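Abietadiene synthase, chloroplastic (Abies grandis, PDB 3S9V) is a chloroplast enzyme of the terpene synthase family, a largely helical protein with an N-terminal and a metal-binding terpene synthase domain. Local coordinates at residues G150-F155 with I180-A185; K160-L165 with L169-P174. All blocks are in the same frame, centred on the assembly; numbering follows the deposited sequence.

Interaction 1. Residues G150-F155 with I180-A185; sequences GFEIVF and IEKREA
Arg183 reaches from helix 174-187 to the first turn of helix 151-164 and makes the close part of this contact. With CG anti to the backbone N (chi1 167°), its chain runs extended against two successive carbonyls: Arg183 CB lies 3.4 Å from Glu152 O and CD rests against Ile153 O. Arg183 NE donates to Ile153 O over 3.0 Å, a somewhat bent bond (140° at the hydrogen) that meets a lone pair in the carbonyl plane and enters at the guanidinium edge. Beyond NE, NH2 is bonded to Gly208 O and paired with Glu211, which should fix the rotation of the buried group. These two helices follow one another in the chain, within an all-helical lobe consistent with the gamma domain of three-domain plant terpene synthases; their short segments cross at -109°, with axes 9.0 Å apart, and so meet over a small patch. The outer side is looser. There Lys182 extends from an exposed position and brings NZ to within 2.7 Å of Glu152 OE2, a salt bridge on the syn lone pair of the carboxylate, where the methylenes CD and CE also pass OE2 at a slant; Arg147 is a weak second partner.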
# COMPACT_ATOMS: atom_id res chain seq x y z
N GLY A 150 -9.44 -3.97 -25.60
CA GLY A 150 -10.08 -3.68 -26.87
C GLY A 150 -9.69 -4.58 -28.02
O GLY A 150 -10.02 -4.29 -29.18
N PHE A 151 -9.00 -5.69 -27.72
CA PHE A 151 -8.56 -6.61 -28.77
C PHE A 151 -9.66 -7.04 -29.72
O PHE A 151 -9.52 -6.93 -30.94
CB PHE A 151 -7.94 -7.88 -28.18
CG PHE A 151 -7.32 -8.78 -29.22
CD1 PHE A 151 -6.04 -8.52 -29.71
CD2 PHE A 151 -8.02 -9.87 -29.72
CE1 PHE A 151 -5.47 -9.33 -30.69
CE2 PHE A 151 -7.46 -10.69 -30.70
CZ PHE A 151 -6.18 -10.42 -31.18
N GLU A 152 -10.75 -7.55 -29.16
CA GLU A 152 -11.88 -8.04 -29.95
C GLU A 152 -12.60 -6.96 -30.76
O GLU A 152 -13.45 -7.26 -31.60
CB GLU A 152 -12.85 -8.78 -29.03
CG GLU A 152 -12.23 -10.07 -28.45
CD GLU A 152 -13.18 -10.89 -27.59
OE1 GLU A 152 -13.60 -10.40 -26.52
OE2 GLU A 152 -13.50 -12.03 -27.99
N ILE A 153 -12.26 -5.71 -30.53
CA ILE A 153 -12.87 -4.63 -31.28
C ILE A 153 -11.91 -4.21 -32.39
O ILE A 153 -12.27 -4.13 -33.56
CB ILE A 153 -13.15 -3.41 -30.39
CG1 ILE A 153 -14.44 -3.64 -29.60
CG2 ILE A 153 -13.22 -2.15 -31.23
CD1 ILE A 153 -14.79 -2.49 -28.66
N VAL A 154 -10.67 -3.99 -32.00
CA VAL A 154 -9.62 -3.54 -32.89
C VAL A 154 -8.99 -4.58 -33.83
O VAL A 154 -8.67 -4.26 -34.98
CB VAL A 154 -8.53 -2.85 -32.04
CG1 VAL A 154 -7.24 -2.77 -32.80
CG2 VAL A 154 -9.01 -1.45 -31.61
N PHE A 155 -8.82 -5.81 -33.38
CA PHE A 155 -8.20 -6.81 -34.23
C PHE A 155 -9.05 -7.24 -35.44
O PHE A 155 -8.54 -7.33 -36.56
CB PHE A 155 -7.80 -8.04 -33.39
CG PHE A 155 -7.02 -9.07 -34.16
CD1 PHE A 155 -5.75 -8.80 -34.64
CD2 PHE A 155 -7.56 -10.33 -34.40
CE1 PHE A 155 -5.02 -9.75 -35.33
CE2 PHE A 155 -6.84 -11.30 -35.09
CZ PHE A 155 -5.56 -11.01 -35.56
N ILE A 180 -14.16 -12.30 -36.01
CA ILE A 180 -14.80 -11.26 -36.81
C ILE A 180 -16.31 -11.32 -36.56
O ILE A 180 -16.96 -10.29 -36.39
CB ILE A 180 -14.53 -11.47 -38.32
CG1 ILE A 180 -13.07 -11.16 -38.63
CG2 ILE A 180 -15.45 -10.58 -39.14
CD1 ILE A 180 -12.66 -11.51 -40.04
N GLU A 181 -16.85 -12.53 -36.53
CA GLU A 181 -18.28 -12.72 -36.29
C GLU A 181 -18.67 -12.21 -34.91
O GLU A 181 -19.72 -11.59 -34.73
CB GLU A 181 -18.64 -14.20 -36.42
CG GLU A 181 -20.09 -14.52 -36.12
CD GLU A 181 -20.38 -16.01 -36.10
OE1 GLU A 181 -21.54 -16.39 -35.82
OE2 GLU A 181 -19.45 -16.80 -36.37
N LYS A 182 -17.81 -12.47 -33.92
CA LYS A 182 -18.07 -12.05 -32.55
C LYS A 182 -18.03 -10.54 -32.42
O LYS A 182 -18.81 -9.96 -31.67
CB LYS A 182 -17.06 -12.69 -31.59
CG LYS A 182 -17.37 -12.41 -30.13
CD LYS A 182 -16.34 -13.03 -29.20
CE LYS A 182 -16.65 -12.68 -27.74
NZ LYS A 182 -15.65 -13.25 -26.79
N ARG A 183 -17.11 -9.90 -33.14
CA ARG A 183 -16.99 -8.45 -33.09
C ARG A 183 -18.28 -7.84 -33.63
O ARG A 183 -18.80 -6.88 -33.07
CB ARG A 183 -15.81 -7.97 -33.94
CG ARG A 183 -15.80 -6.46 -34.21
CD ARG A 183 -14.59 -6.04 -35.03
NE ARG A 183 -14.60 -4.61 -35.34
CZ ARG A 183 -15.35 -4.05 -36.28
NH1 ARG A 183 -16.15 -4.79 -37.03
NH2 ARG A 183 -15.30 -2.74 -36.48
N GLU A 184 -18.78 -8.41 -34.72
CA GLU A 184 -20.00 -7.92 -35.33
C GLU A 184 -21.18 -8.01 -34.36
O GLU A 184 -22.01 -7.11 -34.31
CB GLU A 184 -20.32 -8.70 -36.60
CG GLU A 184 -21.07 -7.88 -37.63
CD GLU A 184 -20.16 -6.89 -38.34
OE1 GLU A 184 -20.68 -5.95 -38.99
OE2 GLU A 184 -18.92 -7.06 -38.26
N ALA A 185 -21.24 -9.10 -33.60
CA ALA A 185 -22.31 -9.30 -32.63
C ALA A 185 -22.10 -8.45 -31.39
O ALA A 185 -22.97 -8.36 -30.52
CB ALA A 185 -22.40 -10.76 -32.25

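Interaction 2. Residues K160-L165 with L169-P174; sequences KEAKIL and LPYDLP
Tyr171 points from the loop at the last turns of helix 151-164 and meets Ala162 and Lys163 there. Its CG stands anti to the carbonyl carbon (chi1 -59°), and from CB the ring projects toward the helix between two aliphatic groups: Leu169 CB lies 3.7 Å above one face of the Tyr171 ring, toward the rim, and Lys163 CG lies over the opposite face. Lys163 NZ ends 6.0 Å from the centroid of the Tyr171 ring, at most a weak cation-pi attraction. CZ of Tyr171 touches Lys163 CA at 3.8 Å. Tyr171 OH reaches the helix backbone, 3.3 Å from Ala162 C, and also touches the Ala162 methyl; although Lys163 N is near, the angle is poor, and the polar partner of OH is Leu167 O in the intervening loop. Beside the ring, Leu169 CD1 packs on Ala162 CB at 4.0 Å, and both residues touch Leu109 of helix 101-117. The loop runs through an inverse gamma turn centred on Pro170, closed by Tyr171 N to Leu169 O, and an overlapping type I turn that ends at Leu173, the N-cap of helix 174-187: a short connection between consecutive helices of an all-helical domain.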
# COMPACT_ATOMS: atom_id res chain seq x y z
N LYS A 160 -10.64 -7.12 -41.52
CA LYS A 160 -11.50 -6.72 -42.64
C LYS A 160 -10.76 -5.78 -43.58
O LYS A 160 -10.93 -5.87 -44.80
CB LYS A 160 -12.77 -6.06 -42.11
CG LYS A 160 -13.61 -6.99 -41.24
CD LYS A 160 -14.82 -6.31 -40.62
CE LYS A 160 -15.87 -5.97 -41.65
NZ LYS A 160 -17.12 -5.49 -41.01
N GLU A 161 -9.93 -4.89 -43.04
CA GLU A 161 -9.17 -3.97 -43.88
C GLU A 161 -8.25 -4.80 -44.75
O GLU A 161 -8.22 -4.65 -45.97
CB GLU A 161 -8.29 -3.02 -43.05
CG GLU A 161 -8.99 -2.10 -42.05
CD GLU A 161 -8.03 -1.03 -41.52
OE1 GLU A 161 -7.76 -0.06 -42.26
OE2 GLU A 161 -7.55 -1.17 -40.37
N ALA A 162 -7.49 -5.67 -44.10
CA ALA A 162 -6.54 -6.55 -44.77
C ALA A 162 -7.18 -7.32 -45.92
O ALA A 162 -6.61 -7.42 -47.00
CB ALA A 162 -5.92 -7.53 -43.75
N LYS A 163 -8.37 -7.86 -45.67
CA LYS A 163 -9.08 -8.61 -46.69
C LYS A 163 -9.36 -7.71 -47.90
O LYS A 163 -9.10 -8.11 -49.04
CB LYS A 163 -10.40 -9.16 -46.12
CG LYS A 163 -11.09 -10.18 -47.01
CD LYS A 163 -12.20 -10.92 -46.26
CE LYS A 163 -12.79 -12.04 -47.12
NZ LYS A 163 -13.83 -12.84 -46.40
N ILE A 164 -9.87 -6.51 -47.65
CA ILE A 164 -10.16 -5.57 -48.73
C ILE A 164 -8.89 -5.24 -49.53
O ILE A 164 -8.95 -5.04 -50.74
CB ILE A 164 -10.75 -4.24 -48.19
CG1 ILE A 164 -12.09 -4.50 -47.49
CG2 ILE A 164 -10.93 -3.24 -49.32
CD1 ILE A 164 -13.19 -4.98 -48.41
N LEU A 165 -7.74 -5.19 -48.86
CA LEU A 165 -6.48 -4.90 -49.52
C LEU A 165 -5.89 -6.15 -50.18
O LEU A 165 -4.82 -6.09 -50.79
CB LEU A 165 -5.46 -4.33 -48.54
CG LEU A 165 -5.68 -2.91 -48.00
CD1 LEU A 165 -4.57 -2.56 -47.01
CD2 LEU A 165 -5.69 -1.92 -49.16
N LEU A 169 -3.92 -13.87 -45.91
CA LEU A 169 -3.97 -14.35 -44.54
C LEU A 169 -4.96 -15.50 -44.39
O LEU A 169 -5.92 -15.61 -45.16
CB LEU A 169 -4.37 -13.20 -43.60
CG LEU A 169 -3.47 -11.97 -43.59
CD1 LEU A 169 -4.04 -10.91 -42.65
CD2 LEU A 169 -2.07 -12.37 -43.15
N PRO A 170 -4.73 -16.37 -43.40
CA PRO A 170 -5.56 -17.54 -43.10
C PRO A 170 -6.95 -17.19 -42.59
O PRO A 170 -7.38 -17.71 -41.56
CB PRO A 170 -4.75 -18.27 -42.04
CG PRO A 170 -3.35 -17.82 -42.28
CD PRO A 170 -3.54 -16.36 -42.55
N TYR A 171 -7.65 -16.31 -43.31
CA TYR A 171 -8.98 -15.88 -42.92
C TYR A 171 -9.92 -17.01 -42.53
O TYR A 171 -10.78 -16.84 -41.67
CB TYR A 171 -9.63 -15.07 -44.04
CG TYR A 171 -8.85 -13.84 -44.44
CD1 TYR A 171 -8.62 -12.81 -43.52
CD2 TYR A 171 -8.32 -13.71 -45.72
CE1 TYR A 171 -7.88 -11.69 -43.87
CE2 TYR A 171 -7.58 -12.59 -46.08
CZ TYR A 171 -7.36 -11.59 -45.15
OH TYR A 171 -6.60 -10.50 -45.50
N ASP A 172 -9.76 -18.17 -43.17
CA ASP A 172 -10.63 -19.30 -42.88
C ASP A 172 -10.35 -20.03 -41.58
O ASP A 172 -11.11 -20.91 -41.19
CB ASP A 172 -10.61 -20.29 -44.03
CG ASP A 172 -11.19 -19.71 -45.30
OD1 ASP A 172 -12.29 -19.12 -45.21
OD2 ASP A 172 -10.56 -19.83 -46.37
N LEU A 173 -9.25 -19.68 -40.91
CA LEU A 173 -8.94 -20.32 -39.64
C LEU A 173 -10.09 -20.01 -38.69
O LEU A 173 -10.55 -18.87 -38.61
CB LEU A 173 -7.64 -19.78 -39.05
CG LEU A 173 -6.33 -20.35 -39.59
CD1 LEU A 173 -5.17 -19.71 -38.85
CD2 LEU A 173 -6.32 -21.86 -39.41
N PRO A 174 -10.57 -21.02 -37.95
CA PRO A 174 -11.67 -20.79 -37.01
C PRO A 174 -11.45 -19.53 -36.17
O PRO A 174 -12.30 -18.65 -36.15
CB PRO A 174 -11.68 -22.07 -36.18
CG PRO A 174 -11.33 -23.09 -37.20
CD PRO A 174 -10.17 -22.44 -37.94

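In the fold
Both contacts use helix 151-164, interaction 1 at its start and interaction 2 at its end, with centres 13 Å apart. Interaction 2 is nested inside the loop that interaction 1 closes: residues 169-174 lead into helix 174-187, whose later turns return to the beginning of the first helix. Each is partly buried and combines a sheltered side with a solvent-facing lysine. Their chemistry differs: charge and a carbonyl bond join helix to helix in 150-155 with 180-185, whereas 160-165 with 169-174 relies on aromatic and aliphatic packing between a helix end and a loop. A long, weak ion pair between Glu184 and Lys160 links the two sites.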